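Local atomic coordinates of F5/8 type C domain protein (Bacteroides ovatus, PDB entry 4ZRX), a protein that probably hydrolyses alpha-L-fucosidic linkages in glycans, through a TIM-barrel catalytic domain followed in the chain by beta-sandwich modules that may help bind sugars. Residues G234-N240 against G320-V324; W39-E43 against G424-M428. One frame throughout, in Å; residues are numbered along the deposited sequence. Where two conformers were deposited one is given.

Contact 1: G234-N240 against G320-V324; sequences GRETEWN and GYNSV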
ATOM      1  N   GLY A 234       0.447  -6.353  -2.436  1.00 14.15           N
ATOM      2  CA  GLY A 234      -0.387  -7.545  -2.403  1.00 14.61           C
ATOM      3  C   GLY A 234       0.360  -8.752  -2.898  1.00 15.73           C
ATOM      4  O   GLY A 234       1.595  -8.770  -2.912  1.00 18.62           O
ATOM      5  N   ARG A 235      -0.387  -9.766  -3.297  1.00 14.59           N
ATOM      6  CA  ARG A 235       0.183 -11.013  -3.768  1.00 14.54           C
ATOM      7  C   ARG A 235      -0.130 -11.174  -5.247  1.00 15.12           C
ATOM      8  O   ARG A 235      -1.286 -10.961  -5.704  1.00 14.50           O
ATOM      9  CB  ARG A 235      -0.511 -12.169  -3.085  1.00 14.50           C
ATOM     10  CG  ARG A 235      -0.237 -12.351  -1.572  1.00 15.29           C
ATOM     11  CD  ARG A 235      -1.102 -13.471  -0.974  1.00 15.36           C
ATOM     12  NE  ARG A 235      -0.804 -13.539   0.463  1.00 16.59           N
ATOM     13  CZ  ARG A 235      -1.252 -12.677   1.374  1.00 16.31           C
ATOM     14  NH1 ARG A 235      -2.103 -11.705   1.054  1.00 15.57           N
ATOM     15  NH2 ARG A 235      -0.860 -12.794   2.605  1.00 16.94           N
ATOM     16  N   GLU A 236       0.883 -11.598  -6.001  1.00 16.09           N
ATOM     17  CA  GLU A 236       0.624 -12.044  -7.378  1.00 17.03           C
ATOM     18  C   GLU A 236      -0.395 -13.189  -7.467  1.00 15.89           C
ATOM     19  O   GLU A 236      -1.222 -13.193  -8.393  1.00 16.45           O
ATOM     20  CB  GLU A 236       1.899 -12.482  -8.048  1.00 19.20           C
ATOM     21  CG  GLU A 236       2.826 -11.302  -8.290  1.00 20.87           C
ATOM     22  CD  GLU A 236       4.234 -11.771  -8.697  1.00 27.36           C
ATOM     23  OE1 GLU A 236       4.885 -12.355  -7.860  1.00 32.72           O
ATOM     24  OE2 GLU A 236       4.705 -11.468  -9.793  1.00 29.04           O
ATOM     25  N   THR A 237      -0.358 -14.122  -6.533  1.00 15.45           N
ATOM     26  CA  THR A 237      -1.339 -15.190  -6.475  1.00 15.14           C
ATOM     27  C   THR A 237      -2.204 -14.888  -5.258  1.00 15.75           C
ATOM     28  O   THR A 237      -1.750 -15.094  -4.108  1.00 15.76           O
ATOM     29  CB  THR A 237      -0.682 -16.516  -6.280  1.00 16.34           C
ATOM     30  OG1 THR A 237       0.224 -16.795  -7.331  1.00 16.54           O
ATOM     31  CG2 THR A 237      -1.694 -17.677  -6.150  1.00 16.85           C
ATOM     32  N   GLU A 238      -3.400 -14.319  -5.509  1.00 15.33           N
ATOM     33  CA  GLU A 238      -4.276 -13.870  -4.433  1.00 15.22           C
ATOM     34  C   GLU A 238      -5.607 -14.610  -4.497  1.00 15.77           C
ATOM     35  O   GLU A 238      -6.463 -14.305  -5.378  1.00 15.32           O
ATOM     36  CB  GLU A 238      -4.473 -12.366  -4.480  1.00 15.28           C
ATOM     37  CG  GLU A 238      -5.216 -11.800  -3.241  1.00 15.53           C
ATOM     38  CD  GLU A 238      -4.411 -11.829  -1.958  1.00 17.44           C
ATOM     39  OE1 GLU A 238      -3.427 -11.057  -1.795  1.00 17.80           O
ATOM     40  OE2 GLU A 238      -4.703 -12.652  -1.038  1.00 19.44           O
ATOM     41  N   TRP A 239      -5.745 -15.587  -3.602  1.00 15.60           N
ATOM     42  CA  TRP A 239      -6.974 -16.391  -3.420  1.00 16.02           C
ATOM     43  C   TRP A 239      -7.873 -15.702  -2.398  1.00 16.13           C
ATOM     44  O   TRP A 239      -7.543 -15.625  -1.218  1.00 16.52           O
ATOM     45  CB  TRP A 239      -6.640 -17.796  -2.931  1.00 17.12           C
ATOM     46  CG  TRP A 239      -6.131 -18.648  -4.018  1.00 17.30           C
ATOM     47  CD1 TRP A 239      -4.854 -19.024  -4.223  1.00 17.38           C
ATOM     48  CD2 TRP A 239      -6.878 -19.146  -5.139  1.00 17.09           C
ATOM     49  NE1 TRP A 239      -4.747 -19.719  -5.374  1.00 17.62           N
ATOM     50  CE2 TRP A 239      -5.971 -19.823  -5.959  1.00 17.34           C
ATOM     51  CE3 TRP A 239      -8.212 -19.076  -5.520  1.00 17.60           C
ATOM     52  CZ2 TRP A 239      -6.332 -20.420  -7.149  1.00 17.51           C
ATOM     53  CZ3 TRP A 239      -8.583 -19.660  -6.724  1.00 17.54           C
ATOM     54  CH2 TRP A 239      -7.622 -20.347  -7.519  1.00 17.85           C
ATOM     55  N   ASN A 240      -8.992 -15.165  -2.866  1.00 16.40           N
ATOM     56  CA  ASN A 240      -9.996 -14.627  -1.961  1.00 16.99           C
ATOM     57  C   ASN A 240     -10.985 -15.651  -1.500  1.00 17.42           C
ATOM     58  O   ASN A 240     -11.747 -15.427  -0.557  1.00 18.72           O
ATOM     59  CB  ASN A 240     -10.605 -13.393  -2.585  1.00 16.62           C
ATOM     60  CG  ASN A 240      -9.629 -12.215  -2.594  1.00 16.67           C
ATOM     61  OD1 ASN A 240      -8.719 -12.146  -1.738  1.00 16.82           O
ATOM     62  ND2 ASN A 240      -9.787 -11.352  -3.512  1.00 18.30           N
ATOM     63  N   GLY A 320      -4.270  -3.947  -9.019  1.00 13.80           N
ATOM     64  CA  GLY A 320      -3.831  -4.872 -10.045  1.00 13.31           C
ATOM     65  C   GLY A 320      -3.513  -6.288  -9.622  1.00 13.40           C
ATOM     66  O   GLY A 320      -3.182  -7.117 -10.489  1.00 13.72           O
ATOM     67  N   TYR A 321      -3.557  -6.566  -8.318  1.00 12.87           N
ATOM     68  CA  TYR A 321      -3.304  -7.861  -7.730  1.00 13.18           C
ATOM     69  C   TYR A 321      -4.542  -8.347  -6.960  1.00 13.49           C
ATOM     70  O   TYR A 321      -4.423  -9.089  -5.978  1.00 13.82           O
ATOM     71  CB  TYR A 321      -2.120  -7.799  -6.768  1.00 14.01           C
ATOM     72  CG  TYR A 321      -0.708  -7.788  -7.348  1.00 15.45           C
ATOM     73  CD1 TYR A 321      -0.439  -7.778  -8.722  1.00 16.17           C
ATOM     74  CD2 TYR A 321       0.375  -7.869  -6.463  1.00 17.20           C
ATOM     75  CE1 TYR A 321       0.882  -7.776  -9.186  1.00 18.52           C
ATOM     76  CE2 TYR A 321       1.701  -7.870  -6.928  1.00 18.13           C
ATOM     77  CZ  TYR A 321       1.920  -7.811  -8.268  1.00 19.91           C
ATOM     78  OH  TYR A 321       3.211  -7.790  -8.789  1.00 21.89           O
ATOM     79  N   ASN A 322      -5.736  -7.979  -7.400  1.00 12.78           N
ATOM     80  CA  ASN A 322      -6.960  -8.531  -6.840  1.00 13.13           C
ATOM     81  C   ASN A 322      -7.155  -8.149  -5.357  1.00 13.19           C
ATOM     82  O   ASN A 322      -7.661  -8.975  -4.584  1.00 14.19           O
ATOM     83  CB  ASN A 322      -6.984 -10.041  -7.071  1.00 13.19           C
ATOM     84  CG  ASN A 322      -8.338 -10.689  -6.787  1.00 14.25           C
ATOM     85  OD1 ASN A 322      -9.400 -10.083  -6.922  1.00 15.46           O
ATOM     86  ND2 ASN A 322      -8.284 -11.935  -6.360  1.00 14.63           N
ATOM     87  N   SER A 323      -6.724  -6.954  -4.997  1.00 13.61           N
ATOM     88  CA  SER A 323      -6.985  -6.362  -3.673  1.00 13.20           C
ATOM     89  C   SER A 323      -7.669  -5.012  -3.882  1.00 13.83           C
ATOM     90  O   SER A 323      -7.520  -4.349  -4.895  1.00 15.05           O
ATOM     91  CB  SER A 323      -5.726  -6.148  -2.842  1.00 13.16           C
ATOM     92  OG  SER A 323      -5.224  -7.405  -2.326  1.00 14.56           O
ATOM     93  N   VAL A 324      -8.343  -4.572  -2.843  1.00 13.61           N
ATOM     94  CA  VAL A 324      -8.724  -3.151  -2.734  1.00 13.26           C
ATOM     95  C   VAL A 324      -7.548  -2.381  -2.159  1.00 12.99           C
ATOM     96  O   VAL A 324      -6.859  -2.891  -1.241  1.00 13.69           O
ATOM     97  CB  VAL A 324      -9.975  -3.010  -1.796  1.00 14.01           C
ATOM     98  CG1 VAL A 324     -10.211  -1.581  -1.340  1.00 13.57           C
ATOM     99  CG2 VAL A 324     -11.247  -3.517  -2.519  1.00 14.31           C
TER
HETATM  100  O   HOH W   1      -3.238  -8.956  -3.443  1.00 15.07           O
HETATM  101  O   HOH W   2       4.124  -9.059 -10.810  1.00 38.37           O
HETATM  102  O   HOH W   3      -9.617  -8.351  -2.643  1.00 15.99           O
HETATM  103  O   HOH W   4     -11.845 -10.652  -5.475  1.00 19.19           O
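Tyr321 lies flat against the backbone of Gly234, Arg235 and Glu236, and this is the nonpolar half of the contact. Glu236 CA stands over the middle of the phenol ring, 4.2 Å from its centroid, a CH-pi contact. From there the Glu236 side chain runs alongside the tyrosine in the same direction, its CG 3.6 Å from Tyr321 OH. Gly234 comes at the ring's edge, where its carbonyl carbon approaches CD2.

Direct polar contact belongs to Asn322. With CG anti to the backbone N (chi1 -168°), its amide reaches back to the other loop, and ND2 donates to Glu238 O at 3.1 Å. The bond is bent at the hydrogen (141°), and the donor stands 33° out of the carbonyl plane. Glu238 O is also gripped by Gln399 NE2, while Asn322 OD1 accepts from Tyr425 N. A weak bond runs the other way, from Asn240 ND2 to Asn322 O; Asn240 OD1 is held by Ser285 N.

These loops belong to the TIM-barrel domain: 234-240 leads into strand 241-242, and the other loop runs into strand 324-328, both strands being paired with strand 279-290.

Within the first loop, Arg235 NH1 meets the syn lone pair of Glu238 OE1 in a salt bridge of 3.2 Å, in the guanidinium plane; Arg235 NH2 bonds to Ala265 O. Arg225 pairs with OE2, so both carboxylate oxygens face arginines.

Four waters add bridges. One accepts from Arg235 N and Ser323 OG, which also hydrogen-bonds Ser285 OG, and donates to Glu238 OE1 and Tyr321 O. Another links Glu236 OE2 to Tyr321 OH. A third joins Asn240 ND2 to Asn322 OD1; the last donates to Asn322 O but is only weakly held by Asn240 ND2.

Contact 2: W39-E43 against G424-M428; sequences WQQME and GYKRM. With EDO (1,2-ethanediol), chain F.
The phenol ring of Tyr425 carries Gln40 on one face and Glu43 at its edge. Gln40 CG sits 3.4 Å above the ring plane, displaced toward the rim, in a CH-pi contact; the two side chains run antiparallel, one past the other, with amide and ring only 21° apart. The amide of Gln41 is turned almost perpendicular to the ring and approaches CE1 obliquely, its NE2 tied back to Tyr37 O.

At the edge, the Glu43 carboxylate stands 75° to the ring, and its OE2 takes two donors. Tyr425 OH gives its proton to the anti lone pair at 2.6 Å, while Lys426 NZ arrives on the syn side at 2.7 Å as a salt bridge. A bend in the lysine at chi3 (-74°) turns the ammonium toward this oxygen. Such a pair of donors would be expected to stabilise the carboxylate. An ethanediol, probably from the crystallisation liquor, spans the same charges: its O1 donates to Glu43 OE1 at 2.7 Å, and its O2 accepts weakly from Lys426.

Glu43 leaves helix 34-42 with positive phi, and its backbone pairs with Leu325 of barrel strand 324-328. Across the interface, Lys426 leads into strand 427-431, an outer strand of the sheet that follows the barrel in sequence, and packs on Met390 and Gln392 of adjacent strand 388-393.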
ATOM      1  N   TRP A  39     -18.166  -3.914  -2.073  1.00 16.36           N
ATOM      2  CA  TRP A  39     -16.905  -3.419  -1.518  1.00 16.53           C
ATOM      3  C   TRP A  39     -15.772  -3.546  -2.518  1.00 15.17           C
ATOM      4  O   TRP A  39     -15.006  -2.597  -2.737  1.00 13.95           O
ATOM      5  CB  TRP A  39     -16.630  -4.168  -0.207  1.00 16.79           C
ATOM      6  CG  TRP A  39     -15.256  -3.907   0.355  1.00 16.80           C
ATOM      7  CD1 TRP A  39     -14.848  -2.901   1.188  1.00 17.89           C
ATOM      8  CD2 TRP A  39     -14.126  -4.714   0.126  1.00 16.61           C
ATOM      9  NE1 TRP A  39     -13.505  -3.021   1.455  1.00 17.53           N
ATOM     10  CE2 TRP A  39     -13.029  -4.102   0.787  1.00 17.41           C
ATOM     11  CE3 TRP A  39     -13.907  -5.841  -0.652  1.00 16.99           C
ATOM     12  CZ2 TRP A  39     -11.725  -4.660   0.738  1.00 16.88           C
ATOM     13  CZ3 TRP A  39     -12.630  -6.389  -0.683  1.00 17.52           C
ATOM     14  CH2 TRP A  39     -11.569  -5.770   0.004  1.00 16.99           C
ATOM     15  N   GLN A  40     -15.689  -4.709  -3.151  1.00 15.46           N
ATOM     16  CA  GLN A  40     -14.643  -5.034  -4.109  1.00 15.62           C
ATOM     17  C   GLN A  40     -14.654  -4.018  -5.274  1.00 16.52           C
ATOM     18  O   GLN A  40     -13.624  -3.590  -5.758  1.00 15.37           O
ATOM     19  CB  GLN A  40     -14.870  -6.443  -4.669  1.00 16.70           C
ATOM     20  CG  GLN A  40     -13.710  -7.008  -5.430  1.00 16.60           C
ATOM     21  CD  GLN A  40     -12.701  -7.641  -4.529  1.00 16.92           C
ATOM     22  OE1 GLN A  40     -12.974  -8.662  -3.953  1.00 19.29           O
ATOM     23  NE2 GLN A  40     -11.531  -7.027  -4.381  1.00 16.44           N
ATOM     24  N   GLN A  41     -15.845  -3.635  -5.692  1.00 16.38           N
ATOM     25  CA  GLN A  41     -16.015  -2.690  -6.793  1.00 17.78           C
ATOM     26  C   GLN A  41     -15.473  -1.338  -6.511  1.00 17.26           C
ATOM     27  O   GLN A  41     -15.121  -0.612  -7.467  1.00 16.99           O
ATOM     28  CB  GLN A  41     -17.442  -2.517  -7.246  1.00 20.04           C
ATOM     29  CG  GLN A  41     -18.217  -3.759  -7.399  1.00 24.01           C
ATOM     30  CD  GLN A  41     -17.703  -4.670  -8.375  1.00 28.21           C
ATOM     31  OE1 GLN A  41     -17.483  -4.291  -9.533  1.00 31.91           O
ATOM     32  NE2 GLN A  41     -17.511  -5.958  -7.972  1.00 31.41           N
HETATM   33  N   MSE A  42     -15.372  -0.951  -5.240  1.00 16.31           N
HETATM   34  CA  MSE A  42     -14.808   0.371  -4.961  1.00 16.72           C
HETATM   35  C   MSE A  42     -13.408   0.529  -5.446  1.00 15.84           C
HETATM   36  O   MSE A  42     -13.060   1.615  -5.901  1.00 16.04           O
HETATM   37  CB  MSE A  42     -14.876   0.701  -3.471  1.00 18.05           C
HETATM   38  CG  MSE A  42     -16.274   0.673  -2.910  1.00 18.67           C
HETATM   39 SE   MSE A  42     -16.293   1.350  -1.070  0.75 21.79          SE
HETATM   40  CE  MSE A  42     -15.353  -0.104  -0.284  1.00 19.61           C
ATOM     41  N   GLU A  43     -12.571  -0.484  -5.229  1.00 15.69           N
ATOM     42  CA  GLU A  43     -11.177  -0.575  -5.636  1.00 15.37           C
ATOM     43  C   GLU A  43     -10.230   0.310  -4.865  1.00 15.01           C
ATOM     44  O   GLU A  43      -9.147  -0.163  -4.512  1.00 14.56           O
ATOM     45  CB  GLU A  43     -10.934  -0.316  -7.143  1.00 16.15           C
ATOM     46  CG  GLU A  43     -11.681  -1.252  -8.055  1.00 16.24           C
ATOM     47  CD  GLU A  43     -11.349  -1.095  -9.542  1.00 17.85           C
ATOM     48  OE1 GLU A  43     -10.599  -0.139  -9.918  1.00 18.69           O
ATOM     49  OE2 GLU A  43     -11.951  -1.872 -10.333  1.00 18.97           O
ATOM     50  N   GLY A 424      -9.236 -13.374 -10.476  1.00 14.72           N
ATOM     51  CA  GLY A 424     -10.115 -12.837  -9.450  1.00 14.84           C
ATOM     52  C   GLY A 424     -10.908 -11.654  -9.967  1.00 15.63           C
ATOM     53  O   GLY A 424     -11.272 -11.556 -11.145  1.00 15.68           O
ATOM     54  N   TYR A 425     -11.130 -10.698  -9.071  1.00 15.80           N
ATOM     55  CA  TYR A 425     -11.808  -9.499  -9.468  1.00 15.14           C
ATOM     56  C   TYR A 425     -11.104  -8.717 -10.559  1.00 15.16           C
ATOM     57  O   TYR A 425     -11.746  -8.264 -11.548  1.00 15.10           O
ATOM     58  CB  TYR A 425     -12.043  -8.597  -8.247  1.00 15.48           C
ATOM     59  CG  TYR A 425     -12.583  -7.259  -8.605  1.00 15.48           C
ATOM     60  CD1 TYR A 425     -13.867  -7.104  -9.031  1.00 16.27           C
ATOM     61  CD2 TYR A 425     -11.723  -6.170  -8.661  1.00 15.57           C
ATOM     62  CE1 TYR A 425     -14.342  -5.843  -9.424  1.00 16.74           C
ATOM     63  CE2 TYR A 425     -12.164  -4.965  -9.043  1.00 16.00           C
ATOM     64  CZ  TYR A 425     -13.463  -4.806  -9.421  1.00 16.67           C
ATOM     65  OH  TYR A 425     -13.852  -3.556  -9.842  1.00 18.47           O
ATOM     66  N   LYS A 426      -9.802  -8.594 -10.443  1.00 14.74           N
ATOM     67  CA  LYS A 426      -8.999  -7.812 -11.377  1.00 14.73           C
ATOM     68  C   LYS A 426      -7.555  -8.182 -11.207  1.00 13.92           C
ATOM     69  O   LYS A 426      -7.053  -8.220 -10.101  1.00 13.85           O
ATOM     70  CB  LYS A 426      -9.206  -6.346 -11.163  1.00 16.02           C
ATOM     71  CG  LYS A 426      -8.547  -5.429 -12.144  1.00 16.81           C
ATOM     72  CD  LYS A 426      -9.046  -4.004 -12.059  1.00 18.03           C
ATOM     73  CE  LYS A 426     -10.400  -3.904 -12.657  1.00 19.13           C
ATOM     74  NZ  LYS A 426     -10.916  -2.484 -12.783  1.00 20.70           N
ATOM     75  N   ARG A 427      -6.877  -8.393 -12.336  1.00 14.94           N
ATOM     76  CA  ARG A 427      -5.451  -8.658 -12.374  1.00 14.29           C
ATOM     77  C   ARG A 427      -4.876  -7.865 -13.542  1.00 15.18           C
ATOM     78  O   ARG A 427      -5.457  -7.877 -14.665  1.00 14.93           O
ATOM     79  CB  ARG A 427      -5.199 -10.121 -12.596  1.00 15.30           C
ATOM     80  CG  ARG A 427      -3.716 -10.534 -12.770  1.00 16.32           C
ATOM     81  CD  ARG A 427      -2.872 -10.229 -11.560  1.00 17.35           C
ATOM     82  NE  ARG A 427      -1.658 -11.064 -11.511  1.00 18.83           N
ATOM     83  CZ  ARG A 427      -0.426 -10.680 -11.840  1.00 18.98           C
ATOM     84  NH1 ARG A 427      -0.086  -9.444 -12.161  1.00 20.32           N
ATOM     85  NH2 ARG A 427       0.543 -11.575 -11.719  1.00 20.17           N
HETATM   86  N   MSE A 428      -3.801  -7.140 -13.270  1.00 14.80           N
HETATM   87  CA  MSE A 428      -3.124  -6.377 -14.304  0.80 16.17           C
HETATM   88  C   MSE A 428      -1.691  -6.847 -14.462  1.00 15.96           C
HETATM   89  O   MSE A 428      -1.021  -7.199 -13.484  1.00 15.08           O
HETATM   90  CB  MSE A 428      -3.187  -4.892 -14.067  0.80 17.58           C
HETATM   91  CG  MSE A 428      -4.599  -4.433 -14.082  0.80 19.22           C
HETATM   92 SE   MSE A 428      -4.992  -2.529 -14.055  0.60 24.82          SE
HETATM   93  CE  MSE A 428      -4.963  -2.239 -12.177  0.80 22.04           C
TER
HETATM   94  C1  EDO F 705      -9.664   1.043 -12.999  1.00 31.00           C
HETATM   95  O1  EDO F 705     -10.939   0.684 -12.415  1.00 28.76           O
HETATM   96  C2  EDO F 705      -8.619  -0.093 -13.053  1.00 27.88           C
HETATM   97  O2  EDO F 705      -8.888  -0.917 -14.200  1.00 29.39           O
HETATM   98  O   HOH W   5     -15.693  -0.764 -10.140  1.00 32.54           O

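The centres of contacts 1 and 2 lie about 9 Å apart, and the two touch. Along the chain the order is 39-43, 234-240, 320-324, 424-428, so the two segments of contact 1 fall between those of contact 2. Segment 320-324 bridges them: Gly320 O is 2.8 Å from Met428 N, and Val324 CG2 packs 3.4 Å from Trp39 CH2. Contact 1 joins two loops of the TIM barrel, whereas contact 2 connects helix 34-42, which leads into the first parallel barrel strand, 44-48, to the first beta-sheet module beyond the barrel. Segment 320-324 thus meets both barrel loop 234-240 and the edge strand 427-431 of the following sheet.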